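Glycerol-3-phosphate dehydrogenase [NAD(+)] (Dunaliella salina, PDB 6IUY) probably interconverts dihydroxyacetone phosphate and sn-glycerol 3-phosphate with NAD, and has a second, phosphatase-like domain, a pairing that enables direct conversion of dihydroxyacetone phosphate to glycerol. Local coordinates at residues 346-351 and 374-379; 259-264 and 294-299; 404-409 and 425-430. All coordinates share one frame; numbering follows the deposited sequence.

Contact 1: 346-351 and 374-379. With NAD (nicotinamide-adenine-dinucleotide), chain C.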
# COMPACT_ATOMS: atom_id res chain seq x y z
N ALA A 346 18.31 -16.61 21.38
CA ALA A 346 17.76 -15.88 20.25
C ALA A 346 18.23 -16.52 18.95
O ALA A 346 19.40 -16.44 18.62
CB ALA A 346 18.18 -14.42 20.31
N LEU A 347 17.33 -17.17 18.23
CA LEU A 347 17.67 -17.81 16.96
C LEU A 347 17.20 -17.00 15.76
O LEU A 347 16.01 -16.72 15.63
CB LEU A 347 17.04 -19.21 16.86
CG LEU A 347 17.59 -20.39 17.65
CD1 LEU A 347 16.78 -21.64 17.32
CD2 LEU A 347 19.05 -20.59 17.29
N ILE A 348 18.12 -16.67 14.86
CA ILE A 348 17.80 -16.04 13.59
C ILE A 348 17.89 -17.10 12.48
O ILE A 348 18.93 -17.71 12.27
CB ILE A 348 18.75 -14.85 13.30
CG1 ILE A 348 18.68 -13.85 14.44
CG2 ILE A 348 18.37 -14.14 12.01
CD1 ILE A 348 19.80 -12.86 14.46
N PHE A 349 16.78 -17.34 11.80
CA PHE A 349 16.81 -18.27 10.69
C PHE A 349 16.93 -17.48 9.37
O PHE A 349 16.05 -16.67 9.05
CB PHE A 349 15.56 -19.16 10.71
CG PHE A 349 15.57 -20.18 11.82
CD1 PHE A 349 16.25 -21.39 11.67
CD2 PHE A 349 14.92 -19.93 13.02
CE1 PHE A 349 16.28 -22.33 12.71
CE2 PHE A 349 14.94 -20.88 14.06
CZ PHE A 349 15.63 -22.08 13.89
N CYS A 350 18.03 -17.70 8.64
CA CYS A 350 18.30 -17.01 7.37
C CYS A 350 19.08 -17.90 6.40
O CYS A 350 20.25 -17.70 6.15
CB CYS A 350 19.08 -15.72 7.61
SG CYS A 350 19.09 -14.61 6.16
N ALA A 351 18.41 -18.91 5.85
CA ALA A 351 19.05 -19.81 4.89
C ALA A 351 18.13 -19.94 3.71
O ALA A 351 16.93 -19.81 3.89
CB ALA A 351 19.32 -21.18 5.53
N LYS A 374 13.54 -17.57 21.61
CA LYS A 374 12.89 -16.66 20.67
C LYS A 374 13.47 -16.93 19.27
O LYS A 374 14.69 -17.07 19.12
CB LYS A 374 13.10 -15.19 21.07
CG LYS A 374 12.75 -14.85 22.53
CD LYS A 374 11.24 -14.92 22.80
CE LYS A 374 10.90 -14.65 24.26
NZ LYS A 374 11.66 -13.49 24.85
N ALA A 375 12.61 -17.03 18.26
CA ALA A 375 13.08 -17.20 16.89
C ALA A 375 12.64 -16.04 16.00
O ALA A 375 11.60 -15.42 16.23
CB ALA A 375 12.58 -18.51 16.33
N ILE A 376 13.44 -15.73 14.98
CA ILE A 376 12.98 -14.87 13.90
C ILE A 376 13.49 -15.41 12.58
O ILE A 376 14.58 -15.96 12.51
CB ILE A 376 13.44 -13.41 14.07
CG1 ILE A 376 12.77 -12.50 13.03
CG2 ILE A 376 14.96 -13.32 14.02
CD1 ILE A 376 12.89 -10.99 13.34
N SER A 377 12.69 -15.26 11.54
CA SER A 377 13.03 -15.74 10.21
C SER A 377 13.22 -14.57 9.25
O SER A 377 12.41 -13.64 9.23
CB SER A 377 11.95 -16.68 9.71
OG SER A 377 12.20 -17.05 8.37
N LEU A 378 14.30 -14.62 8.49
CA LEU A 378 14.58 -13.64 7.46
C LEU A 378 14.35 -14.25 6.09
O LEU A 378 14.59 -13.62 5.06
CB LEU A 378 16.03 -13.15 7.58
CG LEU A 378 16.33 -12.00 8.53
CD1 LEU A 378 15.77 -12.25 9.93
CD2 LEU A 378 17.82 -11.75 8.58
N THR A 379 13.85 -15.49 6.08
CA THR A 379 13.85 -16.32 4.88
C THR A 379 12.58 -16.19 4.01
O THR A 379 11.46 -16.09 4.53
CB THR A 379 14.03 -17.80 5.29
OG1 THR A 379 15.34 -17.96 5.84
CG2 THR A 379 13.85 -18.75 4.09
PA NAD C . 22.48 -17.14 -0.53
O1A NAD C . 23.66 -16.26 -0.50
O2A NAD C . 21.51 -16.86 -1.66
O5B NAD C . 22.93 -18.70 -0.69
C5B NAD C . 24.24 -19.12 -0.27
C4B NAD C . 24.12 -20.10 0.92
O4B NAD C . 23.57 -21.22 0.52
C3B NAD C . 25.52 -20.51 1.39
O3B NAD C . 25.89 -19.90 2.54
C2B NAD C . 25.42 -22.03 1.61
O2B NAD C . 26.04 -22.36 2.92
C1B NAD C . 24.15 -22.27 1.58
N9A NAD C . 23.93 -23.58 1.16
C8A NAD C . 24.28 -24.17 -0.01
N7A NAD C . 23.85 -25.45 0.04
C5A NAD C . 23.26 -25.67 1.24
C6A NAD C . 22.68 -26.79 1.82
N6A NAD C . 22.56 -28.08 1.23
N1A NAD C . 22.14 -26.71 3.04
C2A NAD C . 22.19 -25.53 3.72
N3A NAD C . 22.76 -24.44 3.17
C4A NAD C . 23.30 -24.51 1.93
O3 NAD C . 21.72 -16.99 0.88
PN NAD C . 21.12 -15.64 1.51
O1N NAD C . 21.52 -14.43 0.69
O2N NAD C . 21.60 -15.46 2.94
O5D NAD C . 19.55 -15.76 1.43
C5D NAD C . 18.84 -16.68 2.23
C4D NAD C . 17.42 -16.12 2.41
O4D NAD C . 17.45 -14.81 2.56
C3D NAD C . 16.64 -16.38 1.13
O3D NAD C . 15.44 -16.89 1.45
C2D NAD C . 16.48 -14.98 0.47
O2D NAD C . 15.25 -15.02 -0.37
C1D NAD C . 16.42 -14.17 1.49
N1N NAD C . 16.84 -12.81 1.23
C2N NAD C . 17.96 -12.51 0.48
C3N NAD C . 18.33 -11.18 0.26
C7N NAD C . 19.58 -10.90 -0.60
O7N NAD C . 19.77 -9.78 -1.05
N7N NAD C . 20.51 -11.97 -0.85
C4N NAD C . 17.59 -10.15 0.79
C5N NAD C . 16.48 -10.43 1.56
C6N NAD C . 16.13 -11.77 1.78
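F349 and I376 meet where two parallel strands of the NAD-binding Rossmann sheet run side by side, joined through helix 356-366 as a beta-alpha-beta unit. The backbone ladder is regular: L347 N gives to K374 O, I376 N to L347 O, F349 N to I376 O at 2.7 Å, and L378 N to F349 O. Three of these bonds are nearly straight; the one from I376 N is more bent.

The side chain of F349 shows how a large ring fills the face it shares with L347 and A375. Its CB lies 3.8 Å from I376 O. The first torsion sets CG anti to the carbonyl carbon (chi1 -71°), and the ring turns its edge to strand 374-377: CD2 is still near I376 O, and CE2 reaches A375 CB at 4.0 Å. The small alanine leaves width for the phenyl group, which is also touched by M356 and L363 of helix 356-366 and V396 and L400 of helix 392-400.

Branched I348 and I376 line the other face, side by side, with CG1 of I348 3.8 Å from CG2 of I376. Past the strand ends C350 SG rests on L378 CB at 3.7 Å, close to the NAD ribose. T379 N donates to S377 OG, an ST turn. The threonine's two branches do different work: OG1 donates to A351 O over 3.1 Å, while CG2 lies 3.6 Å from O3D of NAD.

Contact 2: 259-264 and 294-299. With NAD (nicotinamide-adenine-dinucleotide), chain C.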
# COMPACT_ATOMS: atom_id res chain seq x y z
N VAL A 259 22.97 -15.00 20.90
CA VAL A 259 22.37 -14.98 19.57
C VAL A 259 23.07 -15.93 18.62
O VAL A 259 24.30 -15.93 18.55
CB VAL A 259 22.41 -13.56 18.98
CG1 VAL A 259 21.73 -13.53 17.61
CG2 VAL A 259 21.77 -12.57 19.96
N THR A 260 22.30 -16.73 17.90
CA THR A 260 22.85 -17.56 16.85
C THR A 260 22.14 -17.31 15.51
O THR A 260 20.92 -17.46 15.41
CB THR A 260 22.74 -19.05 17.23
OG1 THR A 260 23.62 -19.29 18.33
CG2 THR A 260 23.13 -19.95 16.06
N MET A 261 22.93 -16.96 14.50
CA MET A 261 22.48 -16.87 13.12
C MET A 261 22.57 -18.25 12.47
O MET A 261 23.65 -18.84 12.44
CB MET A 261 23.33 -15.85 12.34
CG MET A 261 23.10 -15.82 10.82
SD MET A 261 21.47 -15.19 10.36
CE MET A 261 20.65 -16.73 10.03
N VAL A 262 21.44 -18.77 12.01
CA VAL A 262 21.41 -20.04 11.29
C VAL A 262 21.38 -19.75 9.78
O VAL A 262 20.31 -19.57 9.19
CB VAL A 262 20.19 -20.90 11.68
CG1 VAL A 262 20.17 -22.20 10.87
CG2 VAL A 262 20.18 -21.18 13.17
N GLY A 263 22.57 -19.67 9.17
CA GLY A 263 22.70 -19.46 7.74
C GLY A 263 23.89 -18.57 7.58
O GLY A 263 24.26 -17.90 8.54
N SER A 264 24.52 -18.56 6.42
CA SER A 264 25.71 -17.73 6.24
C SER A 264 25.86 -17.21 4.81
O SER A 264 26.97 -16.97 4.33
CB SER A 264 26.97 -18.53 6.63
OG SER A 264 27.07 -19.72 5.86
N VAL A 294 28.27 -13.36 18.67
CA VAL A 294 27.20 -13.95 17.89
C VAL A 294 27.71 -15.16 17.17
O VAL A 294 28.73 -15.09 16.49
CB VAL A 294 26.62 -12.96 16.84
CG1 VAL A 294 25.49 -13.60 16.08
CG2 VAL A 294 26.16 -11.70 17.48
N THR A 295 26.99 -16.27 17.24
CA THR A 295 27.46 -17.47 16.60
C THR A 295 26.79 -17.57 15.24
O THR A 295 25.60 -17.25 15.11
CB THR A 295 27.15 -18.70 17.48
OG1 THR A 295 27.87 -18.58 18.70
CG2 THR A 295 27.56 -19.97 16.83
N MET A 296 27.53 -17.96 14.21
CA MET A 296 26.93 -18.15 12.91
C MET A 296 27.20 -19.55 12.41
O MET A 296 28.35 -19.91 12.19
CB MET A 296 27.46 -17.10 11.91
CG MET A 296 27.19 -17.43 10.45
SD MET A 296 27.45 -16.01 9.35
CE MET A 296 29.25 -15.87 9.31
N TRP A 297 26.15 -20.34 12.22
CA TRP A 297 26.29 -21.62 11.53
C TRP A 297 26.55 -21.43 10.05
O TRP A 297 25.78 -20.76 9.33
CB TRP A 297 25.05 -22.48 11.70
CG TRP A 297 25.10 -23.79 10.93
CD1 TRP A 297 25.95 -24.84 11.16
CD2 TRP A 297 24.26 -24.19 9.84
NE1 TRP A 297 25.69 -25.86 10.28
CE2 TRP A 297 24.66 -25.48 9.45
CE3 TRP A 297 23.22 -23.56 9.14
CZ2 TRP A 297 24.04 -26.18 8.41
CZ3 TRP A 297 22.60 -24.25 8.11
CH2 TRP A 297 23.02 -25.55 7.75
N VAL A 298 27.66 -22.02 9.61
CA VAL A 298 28.09 -22.00 8.22
C VAL A 298 28.06 -23.40 7.66
O VAL A 298 28.91 -24.22 8.00
CB VAL A 298 29.52 -21.45 8.07
CG1 VAL A 298 29.89 -21.31 6.59
CG2 VAL A 298 29.67 -20.11 8.79
N HIS A 299 27.10 -23.69 6.79
CA HIS A 299 27.03 -24.98 6.12
C HIS A 299 28.36 -25.30 5.45
O HIS A 299 28.93 -24.44 4.76
CB HIS A 299 25.93 -24.99 5.08
CG HIS A 299 25.86 -26.26 4.29
ND1 HIS A 299 26.28 -26.34 2.97
CD2 HIS A 299 25.41 -27.49 4.61
CE1 HIS A 299 26.10 -27.56 2.52
NE2 HIS A 299 25.57 -28.29 3.50
PA NAD C . 22.48 -17.14 -0.53
O1A NAD C . 23.66 -16.26 -0.50
O2A NAD C . 21.51 -16.86 -1.66
O5B NAD C . 22.93 -18.70 -0.69
C5B NAD C . 24.24 -19.12 -0.27
C4B NAD C . 24.12 -20.10 0.92
O4B NAD C . 23.57 -21.22 0.52
C3B NAD C . 25.52 -20.51 1.39
O3B NAD C . 25.89 -19.90 2.54
C2B NAD C . 25.42 -22.03 1.61
O2B NAD C . 26.04 -22.36 2.92
C1B NAD C . 24.15 -22.27 1.58
N9A NAD C . 23.93 -23.58 1.16
C8A NAD C . 24.28 -24.17 -0.01
N7A NAD C . 23.85 -25.45 0.04
C5A NAD C . 23.26 -25.67 1.24
C6A NAD C . 22.68 -26.79 1.82
N6A NAD C . 22.56 -28.08 1.23
N1A NAD C . 22.14 -26.71 3.04
C2A NAD C . 22.19 -25.53 3.72
N3A NAD C . 22.76 -24.44 3.17
C4A NAD C . 23.30 -24.51 1.93
O3 NAD C . 21.72 -16.99 0.88
PN NAD C . 21.12 -15.64 1.51
O1N NAD C . 21.52 -14.43 0.69
O2N NAD C . 21.60 -15.46 2.94
O5D NAD C . 19.55 -15.76 1.43
C5D NAD C . 18.84 -16.68 2.23
C4D NAD C . 17.42 -16.12 2.41
O4D NAD C . 17.45 -14.81 2.56
C3D NAD C . 16.64 -16.38 1.13
O3D NAD C . 15.44 -16.89 1.45
C2D NAD C . 16.48 -14.98 0.47
O2D NAD C . 15.25 -15.02 -0.37
C1D NAD C . 16.42 -14.17 1.49
N1N NAD C . 16.84 -12.81 1.23
C2N NAD C . 17.96 -12.51 0.48
C3N NAD C . 18.33 -11.18 0.26
C7N NAD C . 19.58 -10.90 -0.60
O7N NAD C . 19.77 -9.78 -1.05
N7N NAD C . 20.51 -11.97 -0.85
C4N NAD C . 17.59 -10.15 0.79
C5N NAD C . 16.48 -10.43 1.56
C6N NAD C . 16.13 -11.77 1.78
O HOH W 1 26.83 -16.71 20.81
O HOH W 2 25.10 -21.76 6.62
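T295 and M261 share one of the backbone bonds that lace these two parallel strands together at the start of the Rossmann fold. T295 N donates to V259 O, its hydrogen in a nearly straight line (169°). M261 N gives to T295 O at 2.8 Å, and W297 N to M261 O. The ladder then fades: G263 N reaches W297 O only weakly, at 3.4 Å, as the chain turns into the glycine-rich loop, where G263 fits the first glycine of a GxGxxA pattern. Its backbone angles would press any side chain against the preceding carbonyl.

Water takes over where the strands part. One molecule donates to W297 O, accepts from H299 N at 2.8 Å and is hydrogen-bonded to S264 OG, so three polar groups at the diverging ends share a partner. S264 OG sits between its own backbone N and carbonyl carbon (chi1 57°), a position that also brings it 3.3 Å from V298 CG1. At the other end of the pair a second water binds T295 OG1 at 3.0 Å and gives a weak bond to V259 O. The hydroxyl of T260 is satisfied by A340 O, and W297 NE1 makes a weak hydrogen bond to S335 O.

H299 lays a ring face over the adenine, with NAD C6A 3.5 Å above the centre of the imidazole, and its CB is 3.4 Å from the ribose O2B; a flat aromatic suits this binding site.

V262 CG1 touches W297 CE3 at 3.8 Å, and helix 337-342 covers that face through L337 and A340. On the face of V294 and M261, helix 266-282 packs through V272; helix 307-315 meets M296 on that face and V298 just beyond the strand, and strand 346-349 continues the sheet beside 259-262.

Contact 3: 404-409 and 425-430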
# COMPACT_ATOMS: atom_id res chain seq x y z
N CYS A 404 7.70 -17.60 16.28
CA CYS A 404 8.66 -17.10 15.30
C CYS A 404 8.19 -15.82 14.63
O CYS A 404 7.18 -15.82 13.93
CB CYS A 404 8.94 -18.18 14.26
SG CYS A 404 10.30 -17.77 13.11
N SER A 405 8.93 -14.74 14.86
CA SER A 405 8.71 -13.48 14.18
C SER A 405 9.31 -13.53 12.77
O SER A 405 9.92 -14.54 12.39
CB SER A 405 9.34 -12.34 14.98
OG SER A 405 8.83 -12.30 16.30
N VAL A 406 9.16 -12.45 11.99
CA VAL A 406 9.84 -12.31 10.71
C VAL A 406 10.42 -10.92 10.54
O VAL A 406 9.97 -9.95 11.18
CB VAL A 406 8.92 -12.58 9.51
CG1 VAL A 406 8.40 -14.02 9.54
CG2 VAL A 406 7.78 -11.52 9.45
N LEU A 407 11.44 -10.83 9.70
CA LEU A 407 11.97 -9.54 9.30
C LEU A 407 11.88 -9.52 7.79
O LEU A 407 12.55 -10.31 7.12
CB LEU A 407 13.41 -9.35 9.78
CG LEU A 407 14.18 -8.05 9.49
CD1 LEU A 407 15.40 -7.99 10.38
CD2 LEU A 407 14.63 -7.97 8.04
N MET A 408 11.05 -8.62 7.26
CA MET A 408 10.82 -8.53 5.81
C MET A 408 10.90 -7.08 5.36
O MET A 408 10.31 -6.21 6.00
CB MET A 408 9.46 -9.10 5.45
CG MET A 408 9.25 -10.51 5.90
SD MET A 408 9.93 -11.67 4.71
CE MET A 408 10.66 -12.90 5.80
N GLY A 409 11.65 -6.81 4.30
CA GLY A 409 11.81 -5.45 3.84
C GLY A 409 12.50 -5.41 2.49
O GLY A 409 12.94 -6.45 1.97
N VAL A 425 10.53 -4.14 7.90
CA VAL A 425 9.49 -4.43 8.87
C VAL A 425 9.91 -5.62 9.73
O VAL A 425 10.42 -6.60 9.19
CB VAL A 425 8.16 -4.81 8.17
CG1 VAL A 425 7.31 -5.65 9.10
CG2 VAL A 425 7.42 -3.56 7.66
N ILE A 426 9.71 -5.55 11.04
CA ILE A 426 9.75 -6.76 11.85
C ILE A 426 8.35 -7.06 12.34
O ILE A 426 7.78 -6.28 13.08
CB ILE A 426 10.73 -6.64 13.04
CG1 ILE A 426 12.16 -6.90 12.55
CG2 ILE A 426 10.36 -7.64 14.13
CD1 ILE A 426 13.24 -6.89 13.65
N ALA A 427 7.80 -8.18 11.91
CA ALA A 427 6.47 -8.58 12.33
C ALA A 427 6.60 -9.56 13.48
O ALA A 427 7.08 -10.68 13.29
CB ALA A 427 5.71 -9.19 11.18
N TYR A 428 6.17 -9.14 14.67
CA TYR A 428 6.44 -9.90 15.90
C TYR A 428 5.37 -10.92 16.21
O TYR A 428 4.18 -10.71 15.93
CB TYR A 428 6.63 -8.94 17.09
CG TYR A 428 5.51 -7.93 17.30
CD1 TYR A 428 4.25 -8.33 17.76
CD2 TYR A 428 5.72 -6.58 17.06
CE1 TYR A 428 3.24 -7.40 17.95
CE2 TYR A 428 4.71 -5.64 17.27
CZ TYR A 428 3.48 -6.06 17.71
OH TYR A 428 2.49 -5.14 17.90
N ALA A 429 5.79 -12.03 16.80
CA ALA A 429 4.89 -13.11 17.19
C ALA A 429 4.04 -12.65 18.36
O ALA A 429 2.87 -13.01 18.48
CB ALA A 429 5.70 -14.37 17.55
N ASN A 430 4.67 -11.87 19.23
CA ASN A 430 4.02 -11.22 20.35
C ASN A 430 4.85 -9.99 20.66
O ASN A 430 5.98 -9.89 20.19
CB ASN A 430 3.93 -12.15 21.56
CG ASN A 430 5.15 -13.01 21.71
OD1 ASN A 430 6.23 -12.53 22.08
ND2 ASN A 430 5.01 -14.30 21.39
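L407 and I426 form the close apolar centre of this antiparallel pair. They are a non-hydrogen-bonded pair, with CA atoms only 4.4 Å apart, and their side chains meet at an angle: CG of L407 lies 3.8 Å from CG1 of I426, and CD1 of L407 also lies near CG1 and CD1 of I426. With CG of L407 anti to the backbone N (chi1 -180°), the fork is carried out to that partner. Helix 431-441 closes over this face, F441 touching L407 and W437 touching I426. On the reverse face the small methyl of A427 leaves room for V406, whose CG2 approaches A427 CB to 3.6 Å, beneath helix 454-477.

The flanking pairs carry the backbone bonds. V406 and A427 exchange N-H groups and carbonyls, as do M408 and V425; V425 N donates to M408 O at 2.8 Å, from a position tilted out of the carbonyl plane.

Here the parallel run of the Rossmann sheet reverses. Strand 404-408 continues the order set by 374-377, whereas 422-427 runs against it and is followed by 446-451, so the junction makes the sheet mixed.

Toward the partly exposed residues Y428 to N430 the packing thins. The strands no longer pair by backbone; instead S405 OG accepts from A429 N at 3.1 Å, a serine hydroxyl standing in for a carbonyl. Besides that N-H, A429 brings its CB to 4.0 Å from C404 N. Y428 points away: of its side chain CB alone approaches, at 4.1 Å from S405 OG, and the side chain touches L450 and A452. N430 is the N-cap residue of helix 431-441, its OD1 hydrogen-bonded to S433 OG.

All three contacts belong to one mixed sheet of the dehydrogenase part, and all are largely buried. Contact 1 is the middle piece: strand 346-349 bonds to 257-262 of contact 2, with I348 O and V262 N 2.7 Å apart, while 374-377 pairs with 404-408 of contact 3. Contacts 2 and 3 do not touch, their centres being about 19 Å apart. The first two join parallel strands whose carboxyl ends meet NAD, contact 2 at the adenosine end through H299 and with bound water, contact 1 at the other ribose with mainly apolar side-chain contacts and the T379 hydroxyl on A351 O. Contact 3 is antiparallel, lies off the cofactor, and opens partly to solvent around Y428 to N430.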